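Local atomic coordinates of triacylglycerol lipase (Clostridium botulinum, PDB entry 5AH1), a protein that hydrolyses ester bonds as a zinc-binding alpha/beta-hydrolase of the triacylglycerol lipase class and is associated with the breakdown of synthetic polyesters. Residues K243-Y248 / I303-L308; T255-N260 / S264-L269; W274-Q279 / L292-W297. All coordinates share one frame; numbering follows the deposited sequence.

Contact 1 (K243-Y248 / I303-L308)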
loop_
_atom_site.group_PDB
_atom_site.type_symbol
_atom_site.label_atom_id
_atom_site.label_comp_id
_atom_site.label_asym_id
_atom_site.label_seq_id
_atom_site.Cartn_x
_atom_site.Cartn_y
_atom_site.Cartn_z
ATOM N N LYS A 243 18.926 1.177 3.400
ATOM C CA LYS A 243 19.481 0.201 2.470
ATOM C C LYS A 243 19.180 -1.211 2.940
ATOM O O LYS A 243 18.940 -2.113 2.128
ATOM C CB LYS A 243 21.002 0.403 2.320
ATOM C CG LYS A 243 21.639 -0.542 1.325
ATOM C CD LYS A 243 23.136 -0.288 1.208
ATOM C CE LYS A 243 23.761 -1.185 0.151
ATOM N NZ LYS A 243 25.240 -1.094 0.134
ATOM N N ASP A 244 19.229 -1.416 4.252
ATOM C CA ASP A 244 18.980 -2.743 4.800
ATOM C C ASP A 244 17.512 -3.131 4.654
ATOM O O ASP A 244 17.213 -4.285 4.393
ATOM C CB ASP A 244 19.405 -2.818 6.260
ATOM C CG ASP A 244 20.916 -2.746 6.435
ATOM O OD1 ASP A 244 21.661 -2.889 5.434
ATOM O OD2 ASP A 244 21.357 -2.566 7.581
ATOM N N LEU A 245 16.606 -2.171 4.834
ATOM C CA LEU A 245 15.185 -2.442 4.649
ATOM C C LEU A 245 14.925 -2.848 3.202
ATOM O O LEU A 245 14.245 -3.837 2.939
ATOM C CB LEU A 245 14.347 -1.227 5.040
ATOM C CG LEU A 245 12.834 -1.361 4.847
ATOM C CD1 LEU A 245 12.285 -2.645 5.446
ATOM C CD2 LEU A 245 12.114 -0.170 5.456
ATOM N N ILE A 246 15.482 -2.106 2.251
ATOM C CA ILE A 246 15.299 -2.473 0.852
ATOM C C ILE A 246 15.900 -3.857 0.560
ATOM O O ILE A 246 15.280 -4.690 -0.096
ATOM C CB ILE A 246 15.910 -1.419 -0.103
ATOM C CG1 ILE A 246 15.254 -0.046 0.078
ATOM C CG2 ILE A 246 15.775 -1.873 -1.553
ATOM C CD1 ILE A 246 13.861 0.037 -0.460
ATOM N N SER A 247 17.101 -4.114 1.063
ATOM C CA SER A 247 17.766 -5.387 0.821
ATOM C C SER A 247 16.942 -6.546 1.403
ATOM O O SER A 247 16.734 -7.567 0.746
ATOM C CB SER A 247 19.181 -5.352 1.394
ATOM O OG SER A 247 19.899 -6.494 0.987
ATOM N N TYR A 248 16.460 -6.379 2.629
ATOM C CA TYR A 248 15.553 -7.345 3.226
ATOM C C TYR A 248 14.342 -7.629 2.329
ATOM O O TYR A 248 13.965 -8.785 2.134
ATOM C CB TYR A 248 15.072 -6.855 4.596
ATOM C CG TYR A 248 13.902 -7.651 5.115
ATOM C CD1 TYR A 248 14.075 -8.928 5.622
ATOM C CD2 TYR A 248 12.620 -7.125 5.086
ATOM C CE1 TYR A 248 13.003 -9.672 6.081
ATOM C CE2 TYR A 248 11.538 -7.858 5.539
ATOM C CZ TYR A 248 11.738 -9.130 6.043
ATOM O OH TYR A 248 10.642 -9.849 6.495
ATOM N N ILE A 303 11.358 9.514 -1.097
ATOM C CA ILE A 303 11.578 8.089 -1.360
ATOM C C ILE A 303 10.716 7.271 -0.381
ATOM O O ILE A 303 10.336 7.781 0.664
ATOM C CB ILE A 303 13.106 7.784 -1.271
ATOM C CG1 ILE A 303 13.457 6.460 -1.948
ATOM C CG2 ILE A 303 13.584 7.883 0.165
ATOM C CD1 ILE A 303 13.292 6.472 -3.464
ATOM N N ALA A 304 10.403 6.021 -0.715
ATOM C CA ALA A 304 9.440 5.281 0.096
ATOM C C ALA A 304 9.882 5.072 1.545
ATOM O O ALA A 304 9.061 5.113 2.449
ATOM C CB ALA A 304 9.117 3.929 -0.537
ATOM N N THR A 305 11.163 4.816 1.760
ATOM C CA THR A 305 11.656 4.499 3.092
ATOM C C THR A 305 11.422 5.657 4.071
ATOM O O THR A 305 11.097 5.426 5.244
ATOM C CB THR A 305 13.138 4.042 3.025
ATOM O OG1 THR A 305 13.861 4.868 2.115
ATOM C CG2 THR A 305 13.204 2.625 2.513
ATOM N N TYR A 306 11.522 6.897 3.595
ATOM C CA TYR A 306 11.180 8.049 4.422
ATOM C C TYR A 306 9.671 8.125 4.654
ATOM O O TYR A 306 9.199 8.300 5.782
ATOM C CB TYR A 306 11.679 9.355 3.806
ATOM C CG TYR A 306 11.186 10.548 4.587
ATOM C CD1 TYR A 306 11.816 10.957 5.752
ATOM C CD2 TYR A 306 10.050 11.239 4.189
ATOM C CE1 TYR A 306 11.349 12.030 6.480
ATOM C CE2 TYR A 306 9.572 12.297 4.913
ATOM C CZ TYR A 306 10.216 12.701 6.051
ATOM O OH TYR A 306 9.714 13.763 6.772
ATOM N N ASP A 307 8.899 7.992 3.582
ATOM C CA ASP A 307 7.445 8.127 3.664
ATOM C C ASP A 307 6.789 7.041 4.527
ATOM O O ASP A 307 5.682 7.239 5.045
ATOM C CB ASP A 307 6.856 8.131 2.249
ATOM C CG ASP A 307 6.777 9.534 1.630
ATOM O OD1 ASP A 307 7.230 10.512 2.274
ATOM O OD2 ASP A 307 6.249 9.635 0.495
ATOM N N LEU A 308 7.455 5.896 4.648
ATOM C CA LEU A 308 7.026 4.787 5.497
ATOM C C LEU A 308 7.361 4.954 6.962
ATOM O O LEU A 308 6.761 4.286 7.802
ATOM C CB LEU A 308 7.634 3.475 5.007
ATOM C CG LEU A 308 7.088 2.972 3.666
ATOM C CD1 LEU A 308 7.958 1.859 3.120
ATOM C CD2 LEU A 308 5.638 2.495 3.784
#
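In the largely helical insertion between strands 221-227 and 327-331 of this alpha/beta-hydrolase, L245 and I246 of helix 242-257 meet T305 of the short helix 304-308. The helices approach most closely at L245 and T305, whose CA atoms are 7.9 Å apart, and the contact is apolar. A single methyl carries it from one side: T305 CG2 lies 4.0 Å from I246 CD1 and 4.2 Å from L245 CD2, so it rests between two branched side chains that stand on successive residues. The T305 and I246 side chains run nearly perpendicular to each other, and the end of I246 comes in alongside the methyl with CG1 as well as CD1. T305 can offer CG2 because that carbon is anti to the carbonyl carbon, while OG1 (chi1 42°) sits over the backbone between N and C.

All three residues are buried, and W297 of helix 296-299 touches both I246 and T305. The T305 carbonyl is bound by the hydroxyl of S237, a residue of a potassium site that also includes D238 and M240; a potassium ion is about 7 Å from the L245 side chain. A304 and L308 pack on M183 of helix 183-197, in the strand-to-helix turn whose sequence fits a GxSxG nucleophile elbow. Helical segments inserted between successive strands of the central parallel sheet, as here, commonly form the cap in alpha/beta-hydrolase lipases.

Contact 2 (T255-N260 / S264-L269)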
loop_
_atom_site.group_PDB
_atom_site.type_symbol
_atom_site.label_atom_id
_atom_site.label_comp_id
_atom_site.label_asym_id
_atom_site.label_seq_id
_atom_site.Cartn_x
_atom_site.Cartn_y
_atom_site.Cartn_z
ATOM N N THR A 255 11.756 -15.103 -1.816
ATOM C CA THR A 255 11.035 -16.259 -1.280
ATOM C C THR A 255 9.849 -16.592 -2.172
ATOM O O THR A 255 9.328 -17.701 -2.123
ATOM C CB THR A 255 10.533 -16.058 0.185
ATOM O OG1 THR A 255 9.477 -15.087 0.238
ATOM C CG2 THR A 255 11.678 -15.648 1.093
ATOM N N ILE A 256 9.430 -15.622 -2.981
ATOM C CA ILE A 256 8.339 -15.809 -3.926
ATOM C C ILE A 256 8.861 -16.193 -5.304
ATOM O O ILE A 256 8.355 -17.127 -5.917
ATOM C CB ILE A 256 7.478 -14.534 -4.031
ATOM C CG1 ILE A 256 6.882 -14.194 -2.665
ATOM C CG2 ILE A 256 6.385 -14.697 -5.072
ATOM C CD1 ILE A 256 6.097 -15.311 -2.029
ATOM N N THR A 257 9.872 -15.487 -5.802
ATOM C CA THR A 257 10.359 -15.757 -7.155
ATOM C C THR A 257 11.212 -17.016 -7.217
ATOM O O THR A 257 11.297 -17.658 -8.266
ATOM C CB THR A 257 11.218 -14.595 -7.706
ATOM O OG1 THR A 257 12.364 -14.396 -6.875
ATOM C CG2 THR A 257 10.418 -13.315 -7.752
ATOM N N GLY A 258 11.825 -17.370 -6.088
ATOM C CA GLY A 258 12.932 -18.315 -6.071
ATOM C C GLY A 258 14.232 -17.523 -6.062
ATOM O O GLY A 258 14.277 -16.423 -6.609
ATOM N N LYS A 259 15.291 -18.057 -5.454
ATOM C CA LYS A 259 16.485 -17.245 -5.200
ATOM C C LYS A 259 17.256 -16.901 -6.472
ATOM O O LYS A 259 17.961 -15.892 -6.530
ATOM C CB LYS A 259 17.418 -17.910 -4.180
ATOM C CG LYS A 259 18.272 -19.057 -4.705
ATOM C CD LYS A 259 19.396 -19.404 -3.726
ATOM C CE LYS A 259 18.858 -19.758 -2.355
ATOM N NZ LYS A 259 19.900 -20.354 -1.476
ATOM N N ASN A 260 17.130 -17.741 -7.488
ATOM C CA ASN A 260 17.824 -17.497 -8.744
ATOM C C ASN A 260 17.019 -16.575 -9.650
ATOM O O ASN A 260 17.562 -15.641 -10.259
ATOM C CB ASN A 260 18.125 -18.820 -9.432
ATOM C CG ASN A 260 18.997 -19.715 -8.582
ATOM O OD1 ASN A 260 19.970 -19.252 -7.981
ATOM N ND2 ASN A 260 18.641 -20.994 -8.499
ATOM N N SER A 264 16.669 -12.411 -12.223
ATOM C CA SER A 264 16.279 -12.430 -13.629
ATOM C C SER A 264 15.429 -11.208 -13.920
ATOM O O SER A 264 14.893 -10.574 -13.009
ATOM C CB SER A 264 15.528 -13.711 -13.983
ATOM O OG SER A 264 14.252 -13.730 -13.393
ATOM N N SER A 265 15.308 -10.872 -15.199
ATOM C CA SER A 265 14.633 -9.646 -15.612
ATOM C C SER A 265 13.128 -9.825 -15.635
ATOM O O SER A 265 12.517 -9.868 -16.695
ATOM C CB SER A 265 15.122 -9.209 -16.993
ATOM O OG SER A 265 16.517 -9.041 -16.975
ATOM N N ILE A 266 12.530 -9.918 -14.452
ATOM C CA ILE A 266 11.095 -10.144 -14.337
ATOM C C ILE A 266 10.444 -9.098 -13.430
ATOM O O ILE A 266 9.289 -9.245 -13.040
ATOM C CB ILE A 266 10.787 -11.590 -13.874
ATOM C CG1 ILE A 266 11.319 -11.857 -12.462
ATOM C CG2 ILE A 266 11.354 -12.579 -14.883
ATOM C CD1 ILE A 266 10.966 -13.246 -11.912
ATOM N N TYR A 267 11.178 -8.035 -13.106
ATOM C CA TYR A 267 10.608 -6.894 -12.394
ATOM C C TYR A 267 11.461 -5.649 -12.621
ATOM O O TYR A 267 12.642 -5.737 -12.921
ATOM C CB TYR A 267 10.436 -7.188 -10.894
ATOM C CG TYR A 267 11.706 -7.536 -10.177
ATOM C CD1 TYR A 267 12.198 -8.837 -10.189
ATOM C CD2 TYR A 267 12.433 -6.569 -9.508
ATOM C CE1 TYR A 267 13.368 -9.164 -9.542
ATOM C CE2 TYR A 267 13.596 -6.883 -8.857
ATOM C CZ TYR A 267 14.073 -8.176 -8.882
ATOM O OH TYR A 267 15.247 -8.450 -8.226
ATOM N N ASP A 268 10.828 -4.493 -12.477
ATOM C CA ASP A 268 11.405 -3.190 -12.801
ATOM C C ASP A 268 11.129 -2.307 -11.589
ATOM O O ASP A 268 9.999 -2.256 -11.104
ATOM C CB ASP A 268 10.696 -2.686 -14.071
ATOM C CG ASP A 268 11.115 -1.284 -14.526
ATOM O OD1 ASP A 268 11.878 -0.569 -13.841
ATOM O OD2 ASP A 268 10.643 -0.896 -15.627
ATOM N N LEU A 269 12.157 -1.658 -11.060
ATOM C CA LEU A 269 11.997 -0.791 -9.881
ATOM C C LEU A 269 11.462 0.597 -10.227
ATOM O O LEU A 269 11.094 1.356 -9.335
ATOM C CB LEU A 269 13.301 -0.663 -9.106
ATOM C CG LEU A 269 13.863 -1.986 -8.598
ATOM C CD1 LEU A 269 15.249 -1.779 -8.014
ATOM C CD2 LEU A 269 12.933 -2.632 -7.580
#
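T257, at the end of helix 242-257, faces I266 of the following loop with their CA atoms 9.1 Å apart, and the chain draws in to 7.2 Å between the CA atoms of N260 and S264 as it doubles back. G258 breaks the helix with a positive phi of 97°, which sends the backbone off in a new direction. S265 then centres an inverse gamma turn, in which I266 N bonds to S264 O at 2.8 Å.

Across the gap the side-chain contact is a light one, methyl against methyl: T257 CG2 and I266 CD1 are 4.2 Å apart, and the two side chains meet at a slant. I266 reaches over with an extended outer arm (chi2 176°), which carries CD1 well beyond its own backbone. T257 divides its two branches between different tasks. Its methyl looks across to the loop, while OG1 reaches forward to donate to G258 O at 2.8 Å, tilted 25° from the carbonyl plane, with L253 O in the helix as a weak second partner. The bond to G258 O ties the hydroxyl to the first residue beyond the helix and leaves the methyl for I266. Nearer the bend, N260 O and S264 N approach to 3.9 Å without a hydrogen bond, and S264 OG is bound instead to K261 O inside the intervening turn.

The contact lies at the surface, but the loop is anchored by what follows I266. Y267 packs its ring on F250 and L253 of helix 242-257 and on I288 of helix 284-292, L269 continues along the same two helices, and D268 forms a salt bridge with R161 of strand 159-163.

Contact 3 (W274-Q279 / L292-W297)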
loop_
_atom_site.group_PDB
_atom_site.type_symbol
_atom_site.label_atom_id
_atom_site.label_comp_id
_atom_site.label_asym_id
_atom_site.label_seq_id
_atom_site.Cartn_x
_atom_site.Cartn_y
_atom_site.Cartn_z
ATOM N N TRP A 274 14.731 9.311 -11.288
ATOM C CA TRP A 274 16.003 9.498 -10.609
ATOM C C TRP A 274 17.210 9.149 -11.470
ATOM O O TRP A 274 18.325 9.159 -10.978
ATOM C CB TRP A 274 16.043 8.646 -9.337
ATOM C CG TRP A 274 15.055 9.069 -8.282
ATOM C CD1 TRP A 274 13.905 8.425 -7.919
ATOM C CD2 TRP A 274 15.136 10.234 -7.458
ATOM N NE1 TRP A 274 13.262 9.111 -6.920
ATOM C CE2 TRP A 274 14.010 10.218 -6.603
ATOM C CE3 TRP A 274 16.062 11.277 -7.340
ATOM C CZ2 TRP A 274 13.775 11.213 -5.672
ATOM C CZ3 TRP A 274 15.830 12.257 -6.407
ATOM C CH2 TRP A 274 14.696 12.215 -5.570
ATOM N N GLY A 275 17.002 8.844 -12.746
ATOM C CA GLY A 275 18.101 8.446 -13.608
ATOM C C GLY A 275 18.599 7.057 -13.269
ATOM O O GLY A 275 19.757 6.738 -13.545
ATOM N N LEU A 276 17.718 6.221 -12.716
ATOM C CA LEU A 276 18.079 4.872 -12.308
ATOM C C LEU A 276 17.362 3.783 -13.113
ATOM O O LEU A 276 17.092 2.714 -12.591
ATOM C CB LEU A 276 17.843 4.699 -10.795
ATOM C CG LEU A 276 18.801 5.512 -9.909
ATOM C CD1 LEU A 276 18.380 5.417 -8.460
ATOM C CD2 LEU A 276 20.241 5.051 -10.086
ATOM N N LYS A 277 17.143 4.012 -14.405
ATOM C CA LYS A 277 16.723 2.922 -15.286
ATOM C C LYS A 277 17.839 1.894 -15.429
ATOM O O LYS A 277 19.020 2.239 -15.358
ATOM C CB LYS A 277 16.360 3.455 -16.671
ATOM C CG LYS A 277 15.178 4.387 -16.635
ATOM C CD LYS A 277 14.935 5.064 -17.977
ATOM C CE LYS A 277 14.354 4.123 -18.998
ATOM N NZ LYS A 277 13.666 4.907 -20.068
ATOM N N LYS A 278 17.478 0.635 -15.650
ATOM C CA LYS A 278 18.461 -0.375 -16.011
ATOM C C LYS A 278 19.191 0.044 -17.294
ATOM O O LYS A 278 18.563 0.426 -18.279
ATOM C CB LYS A 278 17.790 -1.732 -16.193
ATOM C CG LYS A 278 18.795 -2.860 -16.434
ATOM C CD LYS A 278 18.284 -4.214 -15.966
ATOM C CE LYS A 278 17.160 -4.687 -16.812
ATOM N NZ LYS A 278 16.846 -6.100 -16.488
ATOM N N GLN A 279 20.520 -0.010 -17.274
ATOM C CA GLN A 279 21.322 0.459 -18.406
ATOM C C GLN A 279 21.354 -0.550 -19.547
ATOM O O GLN A 279 21.147 -1.746 -19.346
ATOM C CB GLN A 279 22.753 0.774 -17.955
ATOM C CG GLN A 279 22.855 1.907 -16.935
ATOM C CD GLN A 279 24.221 1.968 -16.245
ATOM O OE1 GLN A 279 24.986 1.003 -16.263
ATOM N NE2 GLN A 279 24.509 3.095 -15.603
ATOM N N LEU A 292 20.747 -0.538 -5.057
ATOM C CA LEU A 292 21.011 -0.657 -3.619
ATOM C C LEU A 292 22.115 0.258 -3.123
ATOM O O LEU A 292 22.045 0.766 -1.998
ATOM C CB LEU A 292 21.353 -2.096 -3.250
ATOM C CG LEU A 292 20.148 -3.024 -3.209
ATOM C CD1 LEU A 292 20.617 -4.453 -3.050
ATOM C CD2 LEU A 292 19.195 -2.644 -2.062
ATOM N N ASP A 293 23.125 0.469 -3.959
ATOM C CA ASP A 293 24.281 1.284 -3.596
ATOM C C ASP A 293 24.075 2.767 -3.874
ATOM O O ASP A 293 24.963 3.580 -3.605
ATOM C CB ASP A 293 25.519 0.817 -4.365
ATOM C CG ASP A 293 26.064 -0.499 -3.861
ATOM O OD1 ASP A 293 25.554 -1.029 -2.851
ATOM O OD2 ASP A 293 27.021 -1.004 -4.479
ATOM N N SER A 294 22.910 3.128 -4.400
ATOM C CA SER A 294 22.617 4.527 -4.717
ATOM C C SER A 294 22.588 5.408 -3.481
ATOM O O SER A 294 22.174 4.971 -2.404
ATOM C CB SER A 294 21.255 4.622 -5.411
ATOM O OG SER A 294 20.878 5.979 -5.643
ATOM N N ASN A 295 22.988 6.662 -3.658
ATOM C CA ASN A 295 22.883 7.650 -2.597
ATOM C C ASN A 295 21.443 7.996 -2.241
ATOM O O ASN A 295 21.190 8.654 -1.236
ATOM C CB ASN A 295 23.649 8.937 -2.961
ATOM C CG ASN A 295 23.060 9.657 -4.162
ATOM O OD1 ASN A 295 22.573 9.021 -5.095
ATOM N ND2 ASN A 295 23.094 10.990 -4.142
ATOM N N ILE A 296 20.505 7.577 -3.074
ATOM C CA ILE A 296 19.113 7.944 -2.883
ATOM C C ILE A 296 18.580 7.567 -1.487
ATOM O O ILE A 296 17.774 8.292 -0.903
ATOM C CB ILE A 296 18.247 7.335 -4.016
ATOM C CG1 ILE A 296 16.919 8.056 -4.101
ATOM C CG2 ILE A 296 18.060 5.831 -3.846
ATOM C CD1 ILE A 296 16.131 7.668 -5.330
ATOM N N TRP A 297 19.062 6.458 -0.948
ATOM C CA TRP A 297 18.507 5.898 0.278
ATOM C C TRP A 297 18.800 6.703 1.529
ATOM O O TRP A 297 18.133 6.495 2.540
ATOM C CB TRP A 297 18.945 4.444 0.453
ATOM C CG TRP A 297 18.580 3.651 -0.755
ATOM C CD1 TRP A 297 19.433 3.112 -1.663
ATOM C CD2 TRP A 297 17.264 3.380 -1.224
ATOM N NE1 TRP A 297 18.734 2.502 -2.664
ATOM C CE2 TRP A 297 17.395 2.646 -2.418
ATOM C CE3 TRP A 297 15.987 3.675 -0.741
ATOM C CZ2 TRP A 297 16.298 2.207 -3.143
ATOM C CZ3 TRP A 297 14.905 3.239 -1.449
ATOM C CH2 TRP A 297 15.060 2.512 -2.646
#
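I296 CD1 stands over one face of the W274 indole, 3.3 Å from the centroid of the five-membered ring and only 4° off its normal, a close CH-pi contact. The methyl comes almost straight down on the pyrrole part, with W274 CG its nearest ring atom at 3.4 Å. An extended side chain takes it there: CG1 is anti to the backbone N (chi1 -161°) and CD1 continues the line. L276 borders the same methyl more loosely, its CD1 4.5 Å from I296 CD1 and 3.8 Å from S294 OG.

That serine fixes the root of I296. S294 OG accepts from I296 N at 3.0 Å in a nearly straight bond (167°), a capping bond at the start of helix 296-299, so the residue that enters the helix is also the one set against the indole face. I296 in turn lays CG2 over a face of the W297 ring, whose NE1 is bound to V291 O.

On the tryptophan side the contact borders a metal site. W274 meets the ring of the zinc ligand H156 edge-to-face and touches D302, another zinc ligand; its side chain comes within about 5 Å of the ion. Two aspartates and two histidines hold this zinc, with a tryptophan close by, much as in the thermoalkalophilic lipases of Bacillaceae, probable relatives. Further out, R290 of helix 284-292 binds the K277 carbonyl and packs on L276.

How the contacts relate
Contacts 2 and 3 are both nested within the loop closed by contact 1, and follow each other in the chain. Contacts 1 and 3, with centres 13 Å apart, join directly: K243 NZ forms a salt bridge to D293 OD1 at 3.0 Å, and I246 packs CD1 on W297 CZ3 at 3.5 Å and CG2 on L292 CD2 at the same distance. Contact 2 shares helix 242-257 with contact 1, yet their nearest atoms remain about 6 Å apart. Contact 3 adjoins the zinc site, whereas the T305 side chain of contact 1 is about 13 Å from that ion. Contacts 2 and 3, centres 18 Å apart, meet where S265 OG and K278 NZ lie 3.0 Å apart.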